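Local coordinates for protein MlnE (Bacillus amyloliquefaciens subsp. plantarum, PDB 5D2E) that forms the N-terminal B-type ketoreductase of the macrolactin polyketide assembly line, binds NADP and probably reduces beta-keto groups of the growing chain to hydroxyls, at residues S269-G274 with P399-V404; A290-K295 with A483-M488; Q315-L320 with A325-V330; C427-T432 with A492-V497. All coordinates share one frame; numbering follows the deposited sequence.

Contact 1 (S269-G274 with P399-V404); sequences SVKKNG and PLDFFV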
loop_
_atom_site.group_PDB
_atom_site.type_symbol
_atom_site.label_atom_id
_atom_site.label_comp_id
_atom_site.label_asym_id
_atom_site.label_seq_id
_atom_site.Cartn_x
_atom_site.Cartn_y
_atom_site.Cartn_z
ATOM N N SER A 269 -16.309 20.832 2.021
ATOM C CA SER A 269 -17.714 20.452 2.006
ATOM C C SER A 269 -18.095 19.928 0.655
ATOM O O SER A 269 -17.592 20.392 -0.383
ATOM C CB SER A 269 -18.652 21.631 2.278
ATOM O OG SER A 269 -19.990 21.116 2.373
ATOM N N VAL A 270 -18.991 18.944 0.659
ATOM C CA VAL A 270 -19.663 18.570 -0.572
ATOM C C VAL A 270 -20.612 19.717 -0.935
ATOM O O VAL A 270 -20.880 20.574 -0.106
ATOM C CB VAL A 270 -20.402 17.231 -0.427
ATOM C CG1 VAL A 270 -19.378 16.100 -0.484
ATOM C CG2 VAL A 270 -21.213 17.212 0.851
ATOM N N LYS A 271 -21.049 19.710 -2.188
ATOM C CA LYS A 271 -21.785 20.799 -2.794
ATOM C C LYS A 271 -23.223 20.378 -2.987
ATOM O O LYS A 271 -23.513 19.229 -3.366
ATOM C CB LYS A 271 -21.315 21.081 -4.243
ATOM C CG LYS A 271 -19.864 21.352 -4.529
ATOM C CD LYS A 271 -19.633 21.034 -6.040
ATOM C CE LYS A 271 -18.459 21.788 -6.680
ATOM N NZ LYS A 271 -17.349 22.134 -5.732
ATOM N N LYS A 272 -24.114 21.357 -2.880
ATOM C CA LYS A 272 -25.487 21.161 -3.244
ATOM C C LYS A 272 -25.595 20.620 -4.662
ATOM O O LYS A 272 -24.917 21.090 -5.563
ATOM C CB LYS A 272 -26.230 22.491 -3.131
ATOM C CG LYS A 272 -27.656 22.367 -3.620
ATOM C CD LYS A 272 -28.528 23.515 -3.111
ATOM C CE LYS A 272 -29.753 23.663 -3.999
ATOM N NZ LYS A 272 -30.994 23.548 -3.194
ATOM N N ASN A 273 -26.394 19.559 -4.814
ATOM C CA ASN A 273 -26.549 18.802 -6.038
ATOM C C ASN A 273 -25.293 18.021 -6.526
ATOM O O ASN A 273 -25.296 17.511 -7.660
ATOM C CB ASN A 273 -27.100 19.675 -7.148
ATOM C CG ASN A 273 -28.495 20.203 -6.793
ATOM O OD1 ASN A 273 -29.114 19.757 -5.800
ATOM N ND2 ASN A 273 -28.978 21.165 -7.564
ATOM N N GLY A 274 -24.245 18.000 -5.716
ATOM C CA GLY A 274 -23.057 17.188 -6.061
ATOM C C GLY A 274 -23.428 15.683 -6.105
ATOM O O GLY A 274 -24.346 15.254 -5.387
ATOM N N PRO A 399 -15.421 15.392 -13.783
ATOM C CA PRO A 399 -14.938 16.598 -13.096
ATOM C C PRO A 399 -14.905 16.344 -11.564
ATOM O O PRO A 399 -15.727 16.904 -10.793
ATOM C CB PRO A 399 -16.011 17.648 -13.475
ATOM C CG PRO A 399 -17.302 16.801 -13.493
ATOM C CD PRO A 399 -16.869 15.498 -14.127
ATOM N N LEU A 400 -14.003 15.460 -11.123
ATOM C CA LEU A 400 -14.006 15.093 -9.717
ATOM C C LEU A 400 -13.418 16.240 -8.926
ATOM O O LEU A 400 -12.353 16.772 -9.237
ATOM C CB LEU A 400 -13.192 13.803 -9.446
ATOM C CG LEU A 400 -13.575 12.555 -10.221
ATOM C CD1 LEU A 400 -12.697 11.342 -9.845
ATOM C CD2 LEU A 400 -15.042 12.184 -10.000
ATOM N N ASP A 401 -14.075 16.573 -7.853
ATOM C CA ASP A 401 -13.520 17.440 -6.840
ATOM C C ASP A 401 -12.590 16.681 -5.909
ATOM O O ASP A 401 -11.720 17.290 -5.275
ATOM C CB ASP A 401 -14.641 18.082 -6.027
ATOM C CG ASP A 401 -15.440 19.108 -6.876
ATOM O OD1 ASP A 401 -14.773 19.899 -7.546
ATOM O OD2 ASP A 401 -16.690 19.103 -6.951
ATOM N N PHE A 402 -12.844 15.376 -5.739
ATOM C CA PHE A 402 -12.011 14.557 -4.839
ATOM C C PHE A 402 -12.074 13.084 -5.203
ATOM O O PHE A 402 -13.047 12.593 -5.876
ATOM C CB PHE A 402 -12.296 14.788 -3.334
ATOM C CG PHE A 402 -13.700 14.456 -2.933
ATOM C CD1 PHE A 402 -14.072 13.132 -2.745
ATOM C CD2 PHE A 402 -14.672 15.453 -2.860
ATOM C CE1 PHE A 402 -15.342 12.783 -2.395
ATOM C CE2 PHE A 402 -15.983 15.110 -2.517
ATOM C CZ PHE A 402 -16.319 13.774 -2.306
ATOM N N PHE A 403 -10.949 12.427 -4.929
ATOM C CA PHE A 403 -10.787 10.960 -5.109
ATOM C C PHE A 403 -10.023 10.566 -3.866
ATOM O O PHE A 403 -8.830 10.885 -3.746
ATOM C CB PHE A 403 -9.991 10.676 -6.405
ATOM C CG PHE A 403 -9.869 9.204 -6.775
ATOM C CD1 PHE A 403 -8.958 8.397 -6.142
ATOM C CD2 PHE A 403 -10.613 8.655 -7.803
ATOM C CE1 PHE A 403 -8.819 7.067 -6.505
ATOM C CE2 PHE A 403 -10.462 7.330 -8.192
ATOM C CZ PHE A 403 -9.553 6.536 -7.555
ATOM N N VAL A 404 -10.715 9.943 -2.912
ATOM C CA VAL A 404 -10.165 9.662 -1.600
ATOM C C VAL A 404 -10.161 8.166 -1.355
ATOM O O VAL A 404 -11.178 7.519 -1.504
ATOM C CB VAL A 404 -10.907 10.361 -0.440
ATOM C CG1 VAL A 404 -10.248 10.032 0.898
ATOM C CG2 VAL A 404 -10.953 11.892 -0.649
#
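In the NADP-binding half of the ketoreductase, a Rossmann-type fold, Val270 and Lys271, in the loop leading into the first strand of the NADP-binding sheet (275-279), meet Asp401 and Phe402 where strand 402-408 begins. The loop then reverses in a type II beta turn from Lys271 to Gly274, closed by Gly274 N to Lys271 O at 2.8 Å. Two neighbouring pairs carry the contact, one charged and one apolar. The Lys271 and Asp401 side chains approach from opposite directions, and a salt bridge joins Lys271 NZ to Asp401 OD2 at 3.3 Å. It is one-sided: Asp401 OD1 stays 3.9 Å from the same Lys271 NZ. The bend at the last torsion of the lysine (chi4 29°) turns Lys271 NZ toward the carboxylate, while Lys271 CE, placed by the earlier torsions, already lies 3.2 Å from Asp401 OD2. The lysine is exposed and the aspartate partly so, so solvent probably weakens this attraction. Next to it, both apolar partners are buried. Phe402 CG stands between its backbone N and carbonyl carbon (chi1 61°), and from there the ring receives Val270 at its edge, near the ring plane. Tyr276 and Phe268 also meet this ring, the former with its plane parallel, while Tyr276 OH bonds to Lys271 N, tying the loop to the strand that follows. Val270 N is held separately by Gln296 OE1. The apolar pair closes through one methyl, with Val270 CG1 lying 4.1 Å from Phe402 CE2.

Contact 2 (A290-K295 with A483-M488); sequences AEYLAK and AFQDSM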
loop_
_atom_site.group_PDB
_atom_site.type_symbol
_atom_site.label_atom_id
_atom_site.label_comp_id
_atom_site.label_asym_id
_atom_site.label_seq_id
_atom_site.Cartn_x
_atom_site.Cartn_y
_atom_site.Cartn_z
ATOM N N ALA A 290 -21.302 8.239 4.334
ATOM C CA ALA A 290 -22.473 8.653 3.531
ATOM C C ALA A 290 -23.406 9.558 4.381
ATOM O O ALA A 290 -23.858 10.594 3.907
ATOM C CB ALA A 290 -23.244 7.471 2.975
ATOM N N GLU A 291 -23.630 9.200 5.630
ATOM C CA GLU A 291 -24.487 10.028 6.485
ATOM C C GLU A 291 -23.826 11.394 6.711
ATOM O O GLU A 291 -24.488 12.425 6.699
ATOM C CB GLU A 291 -24.691 9.447 7.877
ATOM C CG GLU A 291 -25.390 8.125 7.998
ATOM C CD GLU A 291 -25.564 7.756 9.473
ATOM O OE1 GLU A 291 -24.560 7.703 10.261
ATOM O OE2 GLU A 291 -26.729 7.529 9.815
ATOM N N TYR A 292 -22.522 11.385 6.971
ATOM C CA TYR A 292 -21.764 12.608 7.157
ATOM C C TYR A 292 -21.901 13.558 5.984
ATOM O O TYR A 292 -22.177 14.789 6.168
ATOM C CB TYR A 292 -20.301 12.268 7.386
ATOM C CG TYR A 292 -19.413 13.480 7.632
ATOM C CD1 TYR A 292 -19.423 14.125 8.864
ATOM C CD2 TYR A 292 -18.584 13.968 6.643
ATOM C CE1 TYR A 292 -18.625 15.209 9.112
ATOM C CE2 TYR A 292 -17.760 15.065 6.899
ATOM C CZ TYR A 292 -17.783 15.668 8.139
ATOM O OH TYR A 292 -16.994 16.783 8.412
ATOM N N LEU A 293 -21.793 13.005 4.785
ATOM C CA LEU A 293 -21.895 13.820 3.547
ATOM C C LEU A 293 -23.345 14.309 3.278
ATOM O O LEU A 293 -23.570 15.413 2.788
ATOM C CB LEU A 293 -21.454 13.038 2.350
ATOM C CG LEU A 293 -19.955 12.623 2.272
ATOM C CD1 LEU A 293 -19.621 12.169 0.852
ATOM C CD2 LEU A 293 -19.055 13.762 2.720
ATOM N N ALA A 294 -24.309 13.452 3.557
ATOM C CA ALA A 294 -25.731 13.822 3.456
ATOM C C ALA A 294 -26.097 14.983 4.388
ATOM O O ALA A 294 -26.923 15.802 4.033
ATOM C CB ALA A 294 -26.594 12.617 3.760
ATOM N N LYS A 295 -25.434 15.091 5.540
ATOM C CA LYS A 295 -25.674 16.175 6.422
ATOM C C LYS A 295 -25.033 17.496 6.004
ATOM O O LYS A 295 -25.465 18.540 6.439
ATOM C CB LYS A 295 -25.202 15.789 7.774
ATOM C CG LYS A 295 -26.015 14.653 8.322
ATOM C CD LYS A 295 -25.513 14.365 9.717
ATOM C CE LYS A 295 -25.919 12.984 10.129
ATOM N NZ LYS A 295 -25.281 12.759 11.432
ATOM N N ALA A 483 -10.933 14.085 11.531
ATOM C CA ALA A 483 -9.596 13.872 10.946
ATOM C C ALA A 483 -9.726 13.930 9.409
ATOM O O ALA A 483 -8.890 14.518 8.739
ATOM C CB ALA A 483 -8.996 12.578 11.431
ATOM N N PHE A 484 -10.793 13.374 8.877
ATOM C CA PHE A 484 -11.076 13.434 7.467
ATOM C C PHE A 484 -11.264 14.859 7.035
ATOM O O PHE A 484 -10.644 15.325 6.079
ATOM C CB PHE A 484 -12.327 12.673 7.173
ATOM C CG PHE A 484 -12.870 12.912 5.802
ATOM C CD1 PHE A 484 -12.339 12.257 4.722
ATOM C CD2 PHE A 484 -13.918 13.823 5.593
ATOM C CE1 PHE A 484 -12.813 12.466 3.481
ATOM C CE2 PHE A 484 -14.395 14.028 4.326
ATOM C CZ PHE A 484 -13.821 13.358 3.264
ATOM N N GLN A 485 -12.117 15.567 7.768
ATOM C CA GLN A 485 -12.333 16.996 7.538
ATOM C C GLN A 485 -11.040 17.779 7.549
ATOM O O GLN A 485 -10.782 18.568 6.630
ATOM C CB GLN A 485 -13.336 17.516 8.616
ATOM C CG GLN A 485 -14.008 18.818 8.338
ATOM C CD GLN A 485 -14.808 18.843 7.044
ATOM O OE1 GLN A 485 -15.631 17.959 6.736
ATOM N NE2 GLN A 485 -14.600 19.905 6.290
ATOM N N ASP A 486 -10.175 17.554 8.529
ATOM C CA ASP A 486 -8.911 18.256 8.567
ATOM C C ASP A 486 -8.002 17.865 7.362
ATOM O O ASP A 486 -7.382 18.704 6.717
ATOM C CB ASP A 486 -8.136 17.883 9.808
ATOM C CG ASP A 486 -6.931 18.790 10.061
ATOM O OD1 ASP A 486 -6.654 19.733 9.266
ATOM O OD2 ASP A 486 -6.239 18.550 11.082
ATOM N N SER A 487 -7.931 16.564 7.124
ATOM C CA SER A 487 -7.085 15.994 6.053
ATOM C C SER A 487 -7.428 16.616 4.723
ATOM O O SER A 487 -6.555 16.974 3.969
ATOM C CB SER A 487 -7.294 14.506 5.989
ATOM O OG SER A 487 -6.710 13.942 7.135
ATOM N N MET A 488 -8.712 16.801 4.466
ATOM C CA MET A 488 -9.167 17.308 3.195
ATOM C C MET A 488 -8.780 18.779 2.935
ATOM O O MET A 488 -8.793 19.199 1.801
ATOM C CB MET A 488 -10.677 17.130 3.068
ATOM C CG MET A 488 -11.155 15.705 2.936
ATOM S SD MET A 488 -10.531 14.856 1.434
ATOM C CE MET A 488 -11.482 15.682 0.174
#
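Tyr292 of helix 284-296 meets Phe484 and Gln485 of helix 477-488. The first helix follows the glycine-rich turn of the Rossmann fold, and the second lies late in the ketoreductase domain. The helices stay well apart: the nearest CA atoms, those of Tyr292 and Gln485, are 10.4 Å from each other, so side chains have to bridge the distance. The polar link is a hydrogen bond from Tyr292 OH to Gln485 OE1. At 2.5 Å between Tyr292 OH and Gln485 OE1 it is very short, so the exact length is doubtful. The acceptor lies at the edge of the phenol, in the ring plane, while ring and amide planes stand 47° apart. A bend at chi2 (58°) of Gln485 carries OE1 to the hydroxyl edge of the phenol, and the two side chains cross at about a right angle. The nitrogen end of the amide is held as well, Gln485 NE2 donating to Phe268 O, and Gln296 NE2 adds a weak bond to Gln485 OE1. The apolar contribution is looser: Tyr292 CE2 lies 4.2 Å from Phe484 CD2, the rings meeting obliquely. Met488 CG sits on one face of the Phe484 ring, 3.6 Å above its plane, and Phe289 makes an edge-to-face contact with that ring. Within the second helix Ala483 O is gripped twice, by Ser487 N and, from the opposite face of the carbonyl plane, by Ser487 OG at 2.8 Å.

Contact 3 (Q315-L320 with A325-V330); sequences QKLSAL and AEALYV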
loop_
_atom_site.group_PDB
_atom_site.type_symbol
_atom_site.label_atom_id
_atom_site.label_comp_id
_atom_site.label_asym_id
_atom_site.label_seq_id
_atom_site.Cartn_x
_atom_site.Cartn_y
_atom_site.Cartn_z
ATOM N N GLN A 315 -33.052 0.190 4.148
ATOM C CA GLN A 315 -33.103 0.978 5.327
ATOM C C GLN A 315 -32.048 2.102 5.280
ATOM O O GLN A 315 -32.313 3.236 5.677
ATOM C CB GLN A 315 -32.841 0.113 6.544
ATOM C CG GLN A 315 -34.042 -0.771 6.869
ATOM C CD GLN A 315 -33.796 -1.841 7.945
ATOM O OE1 GLN A 315 -32.683 -1.987 8.458
ATOM N NE2 GLN A 315 -34.862 -2.629 8.267
ATOM N N LYS A 316 -30.857 1.774 4.777
ATOM C CA LYS A 316 -29.792 2.754 4.714
ATOM C C LYS A 316 -30.148 3.856 3.735
ATOM O O LYS A 316 -29.941 5.035 4.010
ATOM C CB LYS A 316 -28.457 2.060 4.349
ATOM C CG LYS A 316 -27.785 1.372 5.527
ATOM C CD LYS A 316 -26.512 0.663 5.037
ATOM C CE LYS A 316 -26.240 -0.633 5.760
ATOM N NZ LYS A 316 -25.805 -0.341 7.103
ATOM N N LEU A 317 -30.655 3.477 2.573
ATOM C CA LEU A 317 -31.016 4.435 1.606
ATOM C C LEU A 317 -32.133 5.363 2.164
ATOM O O LEU A 317 -32.090 6.620 1.994
ATOM C CB LEU A 317 -31.473 3.748 0.322
ATOM C CG LEU A 317 -30.456 2.856 -0.375
ATOM C CD1 LEU A 317 -31.093 2.292 -1.630
ATOM C CD2 LEU A 317 -29.204 3.703 -0.710
ATOM N N SER A 318 -33.081 4.771 2.883
ATOM C CA SER A 318 -34.156 5.560 3.471
ATOM C C SER A 318 -33.647 6.571 4.477
ATOM O O SER A 318 -34.135 7.728 4.507
ATOM C CB SER A 318 -35.197 4.658 4.173
ATOM O OG SER A 318 -35.793 3.846 3.182
ATOM N N ALA A 319 -32.711 6.146 5.313
ATOM C CA ALA A 319 -32.161 6.998 6.359
ATOM C C ALA A 319 -31.423 8.152 5.690
ATOM O O ALA A 319 -31.431 9.242 6.200
ATOM C CB ALA A 319 -31.207 6.254 7.261
ATOM N N LEU A 320 -30.811 7.889 4.545
ATOM C CA LEU A 320 -30.068 8.921 3.840
ATOM C C LEU A 320 -31.036 9.892 3.182
ATOM O O LEU A 320 -30.791 11.097 3.202
ATOM C CB LEU A 320 -29.142 8.334 2.772
ATOM C CG LEU A 320 -27.934 7.618 3.367
ATOM C CD1 LEU A 320 -27.192 6.908 2.263
ATOM C CD2 LEU A 320 -26.988 8.561 4.088
ATOM N N ALA A 325 -30.740 13.645 1.136
ATOM C CA ALA A 325 -30.075 13.139 -0.045
ATOM C C ALA A 325 -31.007 12.414 -0.958
ATOM O O ALA A 325 -32.079 11.970 -0.575
ATOM C CB ALA A 325 -28.944 12.206 0.338
ATOM N N GLU A 326 -30.559 12.243 -2.178
ATOM C CA GLU A 326 -31.099 11.229 -3.031
ATOM C C GLU A 326 -30.024 10.091 -3.012
ATOM O O GLU A 326 -28.841 10.385 -3.088
ATOM C CB GLU A 326 -31.254 11.850 -4.380
ATOM C CG GLU A 326 -31.858 10.968 -5.422
ATOM C CD GLU A 326 -32.155 11.771 -6.702
ATOM O OE1 GLU A 326 -32.233 13.016 -6.663
ATOM O OE2 GLU A 326 -32.326 11.141 -7.745
ATOM N N ALA A 327 -30.410 8.829 -2.904
ATOM C CA ALA A 327 -29.412 7.773 -2.660
ATOM C C ALA A 327 -29.789 6.505 -3.357
ATOM O O ALA A 327 -30.941 6.057 -3.258
ATOM C CB ALA A 327 -29.301 7.524 -1.147
ATOM N N LEU A 328 -28.850 5.905 -4.077
ATOM C CA LEU A 328 -29.055 4.645 -4.708
ATOM C C LEU A 328 -28.042 3.644 -4.139
ATOM O O LEU A 328 -26.961 4.041 -3.641
ATOM C CB LEU A 328 -28.825 4.752 -6.193
ATOM C CG LEU A 328 -29.744 5.762 -6.870
ATOM C CD1 LEU A 328 -29.414 5.705 -8.345
ATOM C CD2 LEU A 328 -31.186 5.358 -6.611
ATOM N N TYR A 329 -28.428 2.374 -4.143
ATOM C CA TYR A 329 -27.500 1.268 -3.919
ATOM C C TYR A 329 -27.365 0.540 -5.221
ATOM O O TYR A 329 -28.293 -0.041 -5.716
ATOM C CB TYR A 329 -27.945 0.309 -2.832
ATOM C CG TYR A 329 -26.978 -0.838 -2.639
ATOM C CD1 TYR A 329 -25.738 -0.628 -2.008
ATOM C CD2 TYR A 329 -27.267 -2.123 -3.115
ATOM C CE1 TYR A 329 -24.808 -1.687 -1.873
ATOM C CE2 TYR A 329 -26.341 -3.178 -2.969
ATOM C CZ TYR A 329 -25.119 -2.959 -2.321
ATOM O OH TYR A 329 -24.166 -3.958 -2.170
ATOM N N VAL A 330 -26.149 0.472 -5.730
ATOM C CA VAL A 330 -25.920 -0.131 -7.006
ATOM C C VAL A 330 -24.855 -1.197 -6.822
ATOM O O VAL A 330 -23.673 -0.855 -6.587
ATOM C CB VAL A 330 -25.454 0.971 -7.994
ATOM C CG1 VAL A 330 -25.080 0.382 -9.327
ATOM C CG2 VAL A 330 -26.531 2.066 -8.144
#
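The peptide joining Leu328 to Tyr329 is the flat group that Leu317 covers, on one face. Leu317 CD2 stands 3.6 Å from Leu328 C and Leu317 CD1 3.7 Å from Tyr329 N, both methyls on the same side of the peptide plane. The Tyr329 ring is not what Leu317 meets: Tyr329 CB is 3.9 Å from Leu317 CD1, and a chi1 of 179°, which sets CG opposite the backbone N, leads the ring away from the helix. It ends with Tyr329 OH bonded to Ser307 O, close to the bound NADP. Helix and strand belong to a Rossmann-type beta-alpha-beta unit made of strand 300-304, helix 311-321 and strand 326-329. Over the short segments, they run nearly antiparallel, at 167°, with axes 7.7 Å apart at closest approach. So tight a fit goes with small residues facing the helix. Ala327 CB fills the place between two leucines, 3.8 Å from Leu317 CD2 and 4.0 Å from Leu320 CB. Leu320 also packs on Ala290 and Ala294 of helix 284-296. Where the helix gives way to the strand, a hydrogen bond runs from Ala325 N to Leu320 O at 3.3 Å, with the donor tilted 29° from the carbonyl plane. The chemistry is therefore mostly apolar: methyl groups seat the helix on the strand backbone, one long hydrogen bond spans the turn, and the polar end of Tyr329 is directed to the Ser307 loop of the cofactor site.

Contact 4 (C427-T432 with A492-V497); sequences CMDGFT and ASQLAV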
loop_
_atom_site.group_PDB
_atom_site.type_symbol
_atom_site.label_atom_id
_atom_site.label_comp_id
_atom_site.label_asym_id
_atom_site.label_seq_id
_atom_site.Cartn_x
_atom_site.Cartn_y
_atom_site.Cartn_z
ATOM N N CYS A 427 -0.446 0.082 -1.872
ATOM C CA CYS A 427 -0.623 0.326 -3.280
ATOM C C CYS A 427 -1.493 1.586 -3.572
ATOM O O CYS A 427 -1.095 2.415 -4.386
ATOM C CB CYS A 427 -1.110 -0.911 -3.939
ATOM S SG CYS A 427 -1.203 -0.704 -5.695
ATOM N N MET A 428 -2.593 1.772 -2.863
ATOM C CA MET A 428 -3.339 3.016 -2.943
ATOM C C MET A 428 -2.523 4.218 -2.571
ATOM O O MET A 428 -2.637 5.257 -3.199
ATOM C CB MET A 428 -4.610 2.972 -2.063
ATOM C CG MET A 428 -5.509 1.844 -2.438
ATOM S SD MET A 428 -7.192 1.862 -1.827
ATOM C CE MET A 428 -6.951 1.929 -0.053
ATOM N N ASP A 429 -1.745 4.110 -1.496
ATOM C CA ASP A 429 -0.928 5.182 -1.048
ATOM C C ASP A 429 0.031 5.687 -2.185
ATOM O O ASP A 429 0.150 6.911 -2.411
ATOM C CB ASP A 429 -0.081 4.819 0.158
ATOM C CG ASP A 429 -0.893 4.343 1.374
ATOM O OD1 ASP A 429 -2.100 4.603 1.465
ATOM O OD2 ASP A 429 -0.247 3.752 2.265
ATOM N N GLY A 430 0.673 4.751 -2.880
ATOM C CA GLY A 430 1.525 5.070 -4.023
ATOM C C GLY A 430 0.755 5.502 -5.280
ATOM O O GLY A 430 1.244 6.352 -6.058
ATOM N N PHE A 431 -0.487 5.045 -5.416
ATOM C CA PHE A 431 -1.273 5.372 -6.574
ATOM C C PHE A 431 -1.608 6.856 -6.646
ATOM O O PHE A 431 -1.910 7.390 -7.723
ATOM C CB PHE A 431 -2.538 4.512 -6.652
ATOM C CG PHE A 431 -3.289 4.649 -7.959
ATOM C CD1 PHE A 431 -2.773 4.104 -9.138
ATOM C CD2 PHE A 431 -4.484 5.364 -8.032
ATOM C CE1 PHE A 431 -3.454 4.247 -10.357
ATOM C CE2 PHE A 431 -5.189 5.448 -9.226
ATOM C CZ PHE A 431 -4.685 4.919 -10.396
ATOM N N THR A 432 -1.577 7.526 -5.484
ATOM C CA THR A 432 -1.797 8.938 -5.440
ATOM C C THR A 432 -0.810 9.640 -6.413
ATOM O O THR A 432 -1.169 10.669 -7.034
ATOM C CB THR A 432 -1.536 9.558 -4.059
ATOM O OG1 THR A 432 -0.216 9.253 -3.676
ATOM C CG2 THR A 432 -2.526 9.060 -2.978
ATOM N N ALA A 492 -1.155 17.611 1.707
ATOM C CA ALA A 492 -0.551 16.306 1.533
ATOM C C ALA A 492 -1.491 15.375 0.770
ATOM O O ALA A 492 -2.716 15.387 0.937
ATOM C CB ALA A 492 -0.159 15.698 2.867
ATOM N N SER A 493 -0.910 14.537 -0.066
ATOM C CA SER A 493 -1.736 13.545 -0.784
ATOM C C SER A 493 -1.777 12.189 -0.064
ATOM O O SER A 493 -2.522 11.299 -0.491
ATOM C CB SER A 493 -1.277 13.440 -2.240
ATOM O OG SER A 493 0.012 12.966 -2.271
ATOM N N GLN A 494 -0.959 12.019 0.959
ATOM C CA GLN A 494 -1.049 10.854 1.853
ATOM C C GLN A 494 -0.948 11.324 3.292
ATOM O O GLN A 494 0.034 12.024 3.669
ATOM C CB GLN A 494 0.064 9.843 1.638
ATOM C CG GLN A 494 -0.075 8.604 2.595
ATOM C CD GLN A 494 1.084 7.595 2.493
ATOM O OE1 GLN A 494 2.003 7.776 1.699
ATOM N NE2 GLN A 494 1.053 6.571 3.310
ATOM N N LEU A 495 -1.952 10.967 4.105
ATOM C CA LEU A 495 -1.937 11.301 5.523
ATOM C C LEU A 495 -2.326 10.076 6.350
ATOM O O LEU A 495 -3.208 9.336 5.953
ATOM C CB LEU A 495 -2.915 12.463 5.818
ATOM C CG LEU A 495 -2.459 13.854 5.298
ATOM C CD1 LEU A 495 -3.624 14.805 5.374
ATOM C CD2 LEU A 495 -1.294 14.396 6.110
ATOM N N ALA A 496 -1.586 9.847 7.422
ATOM C CA ALA A 496 -1.877 8.803 8.389
ATOM C C ALA A 496 -2.545 9.412 9.638
ATOM O O ALA A 496 -2.136 10.429 10.142
ATOM C CB ALA A 496 -0.665 8.091 8.808
ATOM N N VAL A 497 -3.544 8.701 10.136
ATOM C CA VAL A 497 -4.283 9.109 11.323
ATOM C C VAL A 497 -3.954 8.084 12.382
ATOM O O VAL A 497 -4.129 6.900 12.150
ATOM C CB VAL A 497 -5.792 9.178 11.089
ATOM C CG1 VAL A 497 -6.485 9.576 12.411
ATOM C CG2 VAL A 497 -6.215 10.147 9.969
HETATM O O HOH W 1 2.405 3.809 2.439
#
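Gln494 is fully stretched, chi1 -179° with the chain extended beyond CG, and reaches from strand 494-499 to Asp429, whose own CG stands beside the backbone N (chi1 -58°). The pair sits in the Rossmann-type core of the ketoreductase, where helix 419-437, which also carries the NADP-binding Tyr421, packs against late strands of the sheet. Carboxylate and amide are stacked, their planes 30° apart. In keeping with this, Asp429 OD2 and Gln494 NE2, 3.3 Å from each other, have too poor an angle for a direct hydrogen bond. A water joins them instead, donating to Asp429 OD2 at 2.7 Å and accepting from Gln494 NE2 at 3.2 Å. Asn448 serves both groups as well, through its OD1 to Gln494 NE2 and its ND2 to Asp429 OD2. Asp429 OD1 takes bonds from Ser446 and Ser407, so the buried carboxylate is held at both oxygens, which probably favours its charged form. Three residues on, Thr432 faces Ser493. Thr432 OG1 turns back to its own helix, donating to Asp429 O at 2.7 Å, and this leaves the methyl to meet the strand: Thr432 CG2 lies 3.3 Å from Ser493 O.

In the fold
Contacts 1 and 2 form a continuous block: Val270 CG2 touches Leu293 O at 3.5 Å, and Val404 CG2 meets Met488 SD at 3.6 Å. Contact 2 extends this block both ways, to contact 3 through Ala290 C and Leu320 CD2 (3.7 Å) and to contact 4 through Ser487 OG and Leu495 CD1 (3.7 Å). Contacts 3 and 4 are separate, with centres about 29 Å apart and nearest atoms about 17 Å apart. Contact 3 reaches the cofactor, the Tyr329 side chain being about 4 Å from the bound NADP. In contact 4 the Asp429 side chain is about 10 Å from the bound NADP, and in contact 2 the Phe484 side chain is about 11 Å from the bound NADP.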